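Tryptophanyl-tRNA synthetase (Campylobacter jejuni subsp. jejuni, PDB 3TZL) catalyses the ATP-dependent attachment of L-tryptophan to tRNA(Trp), working as a homodimeric class I aminoacyl-tRNA synthetase. Local coordinates at the interface of chains A and B. Coordinates in Å, arbitrary orientation; residue numbers count along the deposited sequence, not the author numbering. Chains: chain A/B, Tryptophanyl-tRNA synthetase.

Contact 1: the interface of chains A and B. Residues chain A 89, 92-93, 122; chain B 89, 92-93, 122.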
HETATM    1  N   MSE A  89      -3.333  -3.121  -4.621  1.00 35.32           N
HETATM    2  CA  MSE A  89      -2.301  -2.505  -3.769  1.00 37.21           C
HETATM    3  C   MSE A  89      -2.034  -1.051  -4.093  1.00 35.05           C
HETATM    4  O   MSE A  89      -1.862  -0.224  -3.205  1.00 39.60           O
HETATM    5  CB  MSE A  89      -0.982  -3.260  -3.867  1.00 38.69           C
HETATM    6  CG  MSE A  89      -1.047  -4.606  -3.251  1.00 46.97           C
HETATM    7 SE   MSE A  89      -0.664  -4.654  -1.328  0.78 57.55          SE
HETATM    8  CE  MSE A  89      -1.816  -3.360  -0.514  1.00 19.86           C
ATOM      9  N   TYR A  92      -5.087   1.041  -3.134  1.00 30.20           N
ATOM     10  CA  TYR A  92      -4.897   1.213  -1.700  1.00 29.40           C
ATOM     11  C   TYR A  92      -4.052   2.456  -1.365  1.00 27.04           C
ATOM     12  O   TYR A  92      -4.516   3.348  -0.644  1.00 28.50           O
ATOM     13  CB  TYR A  92      -4.262  -0.055  -1.148  1.00 28.87           C
ATOM     14  CG  TYR A  92      -3.721   0.024   0.247  1.00 31.51           C
ATOM     15  CD1 TYR A  92      -4.517   0.421   1.319  1.00 33.02           C
ATOM     16  CD2 TYR A  92      -2.427  -0.374   0.507  1.00 29.92           C
ATOM     17  CE1 TYR A  92      -4.007   0.452   2.614  1.00 33.72           C
ATOM     18  CE2 TYR A  92      -1.913  -0.352   1.761  1.00 27.35           C
ATOM     19  CZ  TYR A  92      -2.696   0.063   2.822  1.00 33.00           C
ATOM     20  OH  TYR A  92      -2.136   0.066   4.071  1.00 33.88           O
ATOM     21  N   TRP A  93      -2.833   2.538  -1.903  1.00 25.49           N
ATOM     22  CA  TRP A  93      -1.983   3.718  -1.674  1.00 25.94           C
ATOM     23  C   TRP A  93      -2.628   5.040  -2.153  1.00 28.97           C
ATOM     24  O   TRP A  93      -2.523   6.075  -1.501  1.00 32.83           O
ATOM     25  CB  TRP A  93      -0.631   3.567  -2.375  1.00 25.78           C
ATOM     26  CG  TRP A  93       0.190   4.839  -2.317  1.00 29.40           C
ATOM     27  CD1 TRP A  93       0.521   5.662  -3.369  1.00 30.11           C
ATOM     28  CD2 TRP A  93       0.758   5.450  -1.140  1.00 32.92           C
ATOM     29  NE1 TRP A  93       1.274   6.731  -2.921  1.00 29.68           N
ATOM     30  CE2 TRP A  93       1.430   6.629  -1.562  1.00 31.79           C
ATOM     31  CE3 TRP A  93       0.766   5.115   0.226  1.00 30.98           C
ATOM     32  CZ2 TRP A  93       2.094   7.477  -0.663  1.00 31.66           C
ATOM     33  CZ3 TRP A  93       1.428   5.947   1.111  1.00 32.03           C
ATOM     34  CH2 TRP A  93       2.090   7.123   0.662  1.00 31.44           C
ATOM     35  N   HIS A 122       0.296  -1.113  12.055  1.00 37.83           N
ATOM     36  CA  HIS A 122      -0.202  -0.239  10.993  1.00 34.27           C
ATOM     37  C   HIS A 122      -1.145  -0.991  10.075  1.00 32.60           C
ATOM     38  O   HIS A 122      -2.114  -0.428   9.571  1.00 31.09           O
ATOM     39  CB  HIS A 122       0.971   0.344  10.199  1.00 34.13           C
ATOM     40  CG  HIS A 122       0.561   1.266   9.094  1.00 32.33           C
ATOM     41  ND1 HIS A 122       0.704   0.940   7.761  1.00 32.03           N
ATOM     42  CD2 HIS A 122       0.005   2.500   9.126  1.00 30.01           C
ATOM     43  CE1 HIS A 122       0.269   1.945   7.016  1.00 32.21           C
ATOM     44  NE2 HIS A 122      -0.161   2.902   7.821  1.00 33.09           N
TER
HETATM   45  N   MSE B  89       4.908  -1.697  -3.547  1.00 32.33           N
HETATM   46  CA  MSE B  89       3.567  -1.589  -2.949  1.00 31.87           C
HETATM   47  C   MSE B  89       3.206  -2.825  -2.138  1.00 31.68           C
HETATM   48  O   MSE B  89       2.607  -2.735  -1.073  1.00 26.58           O
HETATM   49  CB  MSE B  89       2.516  -1.412  -4.026  1.00 36.80           C
HETATM   50  CG  MSE B  89       2.588  -0.085  -4.704  1.00 43.68           C
HETATM   51 SE   MSE B  89       1.600   1.232  -3.679  0.74 53.26          SE
HETATM   52  CE  MSE B  89       2.611   1.592  -2.112  1.00 27.61           C
ATOM     53  N   TYR B  92       5.348  -2.779   1.047  1.00 28.42           N
ATOM     54  CA  TYR B  92       4.762  -1.784   1.938  1.00 25.98           C
ATOM     55  C   TYR B  92       3.630  -2.368   2.798  1.00 26.98           C
ATOM     56  O   TYR B  92       3.621  -2.191   4.018  1.00 27.21           O
ATOM     57  CB  TYR B  92       4.301  -0.600   1.083  1.00 30.17           C
ATOM     58  CG  TYR B  92       3.248   0.322   1.650  1.00 31.29           C
ATOM     59  CD1 TYR B  92       3.475   1.061   2.804  1.00 27.44           C
ATOM     60  CD2 TYR B  92       2.051   0.516   0.973  1.00 30.84           C
ATOM     61  CE1 TYR B  92       2.514   1.927   3.293  1.00 27.99           C
ATOM     62  CE2 TYR B  92       1.101   1.390   1.443  1.00 31.74           C
ATOM     63  CZ  TYR B  92       1.332   2.092   2.611  1.00 31.84           C
ATOM     64  OH  TYR B  92       0.360   2.958   3.093  1.00 31.99           O
ATOM     65  N   TRP B  93       2.703  -3.096   2.179  1.00 28.65           N
ATOM     66  CA  TRP B  93       1.636  -3.759   2.937  1.00 28.80           C
ATOM     67  C   TRP B  93       2.186  -4.822   3.900  1.00 32.49           C
ATOM     68  O   TRP B  93       1.745  -4.930   5.044  1.00 32.60           O
ATOM     69  CB  TRP B  93       0.635  -4.411   1.990  1.00 31.94           C
ATOM     70  CG  TRP B  93      -0.360  -5.303   2.679  1.00 34.42           C
ATOM     71  CD1 TRP B  93      -0.436  -6.667   2.593  1.00 35.13           C
ATOM     72  CD2 TRP B  93      -1.424  -4.896   3.553  1.00 35.05           C
ATOM     73  NE1 TRP B  93      -1.470  -7.137   3.363  1.00 30.82           N
ATOM     74  CE2 TRP B  93      -2.106  -6.073   3.954  1.00 30.72           C
ATOM     75  CE3 TRP B  93      -1.870  -3.653   4.036  1.00 29.25           C
ATOM     76  CZ2 TRP B  93      -3.211  -6.047   4.821  1.00 27.80           C
ATOM     77  CZ3 TRP B  93      -2.974  -3.628   4.909  1.00 30.64           C
ATOM     78  CH2 TRP B  93      -3.630  -4.821   5.286  1.00 30.08           C
ATOM     79  N   HIS B 122      -4.364   9.475   5.868  1.00 34.22           N
ATOM     80  CA  HIS B 122      -3.704   8.194   6.094  1.00 29.00           C
ATOM     81  C   HIS B 122      -2.396   8.129   5.316  1.00 28.79           C
ATOM     82  O   HIS B 122      -1.401   7.558   5.777  1.00 30.09           O
ATOM     83  CB  HIS B 122      -4.608   7.070   5.614  1.00 26.35           C
ATOM     84  CG  HIS B 122      -4.096   5.708   5.936  1.00 25.20           C
ATOM     85  ND1 HIS B 122      -3.782   4.781   4.967  1.00 33.51           N
ATOM     86  CD2 HIS B 122      -3.830   5.114   7.122  1.00 29.07           C
ATOM     87  CE1 HIS B 122      -3.369   3.665   5.542  1.00 31.33           C
ATOM     88  NE2 HIS B 122      -3.395   3.838   6.851  1.00 30.04           N
TER
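Helix 87-95 of chain A packs against its twin, helix 87-96 of chain B, across the two-fold axis, with the start of helix 122-137 of each chain at one end of the patch. At the middle A:Tyr92 meets B:Tyr92: the two rings touch through their CE2 carbons, 3.5 Å apart, as the side chains cross obliquely. With CG anti to the backbone N (chi1 168° in A:Tyr92), each ring slants in beside the two-fold axis and along it toward the histidine end, next to its twin. Its phenol oxygen arrives in the plane of the opposite indole, at the benzo edge; B:Tyr92 OH lies 3.6 Å from A:Trp93 CE3. This is a van der Waals contact, and the two side chains stand at about a right angle. Met89 fills the other end. A:Met89, modelled as selenomethionine and bent at chi2 and chi3, lays its selenium and methyl against the root of the opposite indole, with A:Met89 SE 3.6 Å from B:Trp93 CB, and the CB atoms of A:Met89 and B:Met89 face each other at 4.0 Å. The flexible, unbranched methionine side chain suits this place because it can bend to follow the root of the indole. A:His122 and B:His122 approach from opposite directions, their NE2 atoms 3.5 Å apart; two protonated rings would probably be disfavoured there. Large aromatic and apolar side chains, each used twice, thus make a self-complementary surface that joins the two subunits of the homodimer.

Contact 2: the interface of chains A and B. Residues chain A 44, 47, 83, 86, 89; chain B 90, 317, 322.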
ATOM      1  N   TYR A  44      -4.611 -10.998   1.579  1.00 27.57           N
ATOM      2  CA  TYR A  44      -3.843  -9.831   2.051  1.00 26.33           C
ATOM      3  C   TYR A  44      -4.365  -9.452   3.440  1.00 28.01           C
ATOM      4  O   TYR A  44      -3.606  -9.139   4.357  1.00 29.88           O
ATOM      5  CB  TYR A  44      -4.015  -8.618   1.114  1.00 25.61           C
ATOM      6  CG  TYR A  44      -3.146  -8.606  -0.134  1.00 29.58           C
ATOM      7  CD1 TYR A  44      -1.844  -9.108  -0.122  1.00 35.46           C
ATOM      8  CD2 TYR A  44      -3.616  -8.061  -1.320  1.00 25.67           C
ATOM      9  CE1 TYR A  44      -1.031  -9.066  -1.276  1.00 29.34           C
ATOM     10  CE2 TYR A  44      -2.825  -8.023  -2.472  1.00 27.95           C
ATOM     11  CZ  TYR A  44      -1.541  -8.525  -2.445  1.00 30.29           C
ATOM     12  OH  TYR A  44      -0.769  -8.468  -3.596  1.00 26.96           O
HETATM   13  N   MSE A  47      -3.172 -11.402   6.487  1.00 30.45           N
HETATM   14  CA  MSE A  47      -1.834 -11.097   7.016  1.00 29.12           C
HETATM   15  C   MSE A  47      -1.854 -10.131   8.191  1.00 29.02           C
HETATM   16  O   MSE A  47      -0.817  -9.908   8.836  1.00 24.20           O
HETATM   17  CB  MSE A  47      -0.953 -10.480   5.922  1.00 33.65           C
HETATM   18  CG  MSE A  47      -0.702 -11.365   4.734  1.00 34.04           C
HETATM   19 SE   MSE A  47       0.087 -10.430   3.199  0.79 38.04          SE
HETATM   20  CE  MSE A  47       0.099 -11.947   1.991  1.00 31.06           C
ATOM     21  N   SER A  83      -4.488 -11.690  -3.711  1.00 28.75           N
ATOM     22  CA  SER A  83      -3.071 -11.412  -3.990  1.00 24.57           C
ATOM     23  C   SER A  83      -2.658 -11.675  -5.445  1.00 27.23           C
ATOM     24  O   SER A  83      -1.567 -11.300  -5.859  1.00 32.19           O
ATOM     25  CB  SER A  83      -2.200 -12.257  -3.071  1.00 30.55           C
ATOM     26  OG  SER A  83      -2.401 -13.629  -3.358  1.00 33.23           O
ATOM     27  N   LYS A  86      -2.871  -7.699  -8.280  1.00 33.05           N
ATOM     28  CA  LYS A  86      -2.023  -6.819  -7.473  1.00 32.39           C
ATOM     29  C   LYS A  86      -2.357  -5.328  -7.587  1.00 34.51           C
ATOM     30  O   LYS A  86      -1.850  -4.499  -6.816  1.00 30.29           O
ATOM     31  CB  LYS A  86      -0.557  -7.114  -7.770  1.00 34.80           C
ATOM     32  CG  LYS A  86      -0.165  -8.490  -7.202  1.00 40.29           C
ATOM     33  CD  LYS A  86       1.269  -8.886  -7.471  1.00 39.06           C
ATOM     34  CE  LYS A  86       1.469 -10.382  -7.186  1.00 42.33           C
ATOM     35  NZ  LYS A  86       1.187 -10.799  -5.768  1.00 35.09           N
HETATM   36  N   MSE A  89      -3.333  -3.121  -4.621  1.00 35.32           N
HETATM   37  CA  MSE A  89      -2.301  -2.505  -3.769  1.00 37.21           C
HETATM   38  C   MSE A  89      -2.034  -1.051  -4.093  1.00 35.05           C
HETATM   39  O   MSE A  89      -1.862  -0.224  -3.205  1.00 39.60           O
HETATM   40  CB  MSE A  89      -0.982  -3.260  -3.867  1.00 38.69           C
HETATM   41  CG  MSE A  89      -1.047  -4.606  -3.251  1.00 46.97           C
HETATM   42 SE   MSE A  89      -0.664  -4.654  -1.328  0.78 57.55          SE
HETATM   43  CE  MSE A  89      -1.816  -3.360  -0.514  1.00 19.86           C
TER
ATOM     44  N   GLU B  90       3.557  -3.982  -2.670  1.00 33.97           N
ATOM     45  CA  GLU B  90       3.306  -5.228  -1.984  1.00 31.51           C
ATOM     46  C   GLU B  90       4.141  -5.282  -0.715  1.00 29.90           C
ATOM     47  O   GLU B  90       3.634  -5.637   0.343  1.00 37.06           O
ATOM     48  CB  GLU B  90       3.624  -6.397  -2.908  1.00 37.69           C
ATOM     49  CG  GLU B  90       3.033  -7.714  -2.437  1.00 40.00           C
ATOM     50  CD  GLU B  90       2.797  -8.674  -3.577  1.00 37.64           C
ATOM     51  OE1 GLU B  90       1.657  -9.202  -3.689  1.00 34.66           O
ATOM     52  OE2 GLU B  90       3.749  -8.908  -4.354  1.00 39.53           O
ATOM     53  N   TYR B 317       7.980 -13.909  -0.244  1.00 27.80           N
ATOM     54  CA  TYR B 317       6.839 -14.757  -0.579  1.00 32.31           C
ATOM     55  C   TYR B 317       6.879 -16.086   0.154  1.00 37.07           C
ATOM     56  O   TYR B 317       5.840 -16.600   0.585  1.00 35.56           O
ATOM     57  CB  TYR B 317       6.800 -15.058  -2.078  1.00 31.12           C
ATOM     58  CG  TYR B 317       6.101 -14.003  -2.913  1.00 33.03           C
ATOM     59  CD1 TYR B 317       5.888 -12.731  -2.414  1.00 32.33           C
ATOM     60  CD2 TYR B 317       5.630 -14.299  -4.200  1.00 33.23           C
ATOM     61  CE1 TYR B 317       5.238 -11.762  -3.175  1.00 33.29           C
ATOM     62  CE2 TYR B 317       4.977 -13.337  -4.973  1.00 29.67           C
ATOM     63  CZ  TYR B 317       4.795 -12.066  -4.453  1.00 32.03           C
ATOM     64  OH  TYR B 317       4.163 -11.092  -5.192  1.00 35.55           O
ATOM     65  N   LEU B 322       2.943 -16.507  -0.117  1.00 30.45           N
ATOM     66  CA  LEU B 322       2.456 -16.163  -1.446  1.00 34.10           C
ATOM     67  C   LEU B 322       3.164 -16.993  -2.497  1.00 43.60           C
ATOM     68  O   LEU B 322       2.666 -17.120  -3.620  1.00 45.58           O
ATOM     69  CB  LEU B 322       2.646 -14.678  -1.741  1.00 32.72           C
ATOM     70  CG  LEU B 322       1.718 -13.763  -0.963  1.00 33.46           C
ATOM     71  CD1 LEU B 322       1.969 -12.320  -1.340  1.00 36.83           C
ATOM     72  CD2 LEU B 322       0.261 -14.186  -1.242  1.00 30.06           C
ATOM     73  OXT LEU B 322       4.233 -17.547  -2.231  1.00 44.99           O
TER
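A:Lys86 runs almost straight from CG to CE and then turns at its last torsion (chi4 -61°), which swings the ammonium group toward B:Glu90. That glutamate sends CG away from its own backbone N (chi1 -164°) and stays extended, which carries its carboxylate out from helix 87-96 to the chain A surface. The two side chains meet in a salt bridge, A:Lys86 NZ to B:Glu90 OE1 at 2.7 Å, made on the syn lone pair of that oxygen. The phenol of A:Tyr44 donates to the same OE1 from the anti side, 28° out of the carboxylate plane, with 2.5 Å between A:Tyr44 OH and B:Glu90 OE1. One carboxylate oxygen is therefore gripped by two donors of the partner chain, which should hold the carboxylate in place and probably favour its charged form. The A:Tyr44 ring, which has B:Glu90 OE1 at its edge and in its plane, is flanked by A:Ser83 CB on one face and A:Met89 SE on the other, both toward the rim.

The ammonium group is held in turn by its own chain and by the partner. A:Lys86 NZ gives a hydrogen bond to the backbone carbonyl A:Ser83 O at 2.8 Å, in the carbonyl plane, and another to B:Tyr317 OH at 3.0 Å. Lysine suits this spot, since a long arm with several N-H groups can serve a carboxylate, a phenol and a carbonyl together.

Beside this polar cluster the C-terminal residue B:Leu322 offers its branched end: CD2 lies 3.6 Å from A:Ser83 CB, and CG lies 3.8 Å from the methyl CE of the extended A:Met47. In the fold, chain A contributes helix 43-46 and the loop after it, the 3-10 helix 82-84 and the loop before helix 87-95; chain B supplies helix 87-96 and its C-terminal end, from helix 291-320 to the last residue.

About 11 Å separates the C-alpha centres of contact 1 and contact 2, and A:Met89 belongs to both. The helix starting at residue 87 in each chain also runs through both: contact 1 lies where the two copies meet at the two-fold axis, whereas contact 2 lies to one side of it and, by symmetry, has a twin with the chains exchanged. An aromatic and apolar centre is thus flanked by charged and hydrogen-bonded clusters, a division that may combine hydrophobic burial with precise register between subunits. Contact 2 further ties the C-terminal end of one chain to the other subunit of the homodimer.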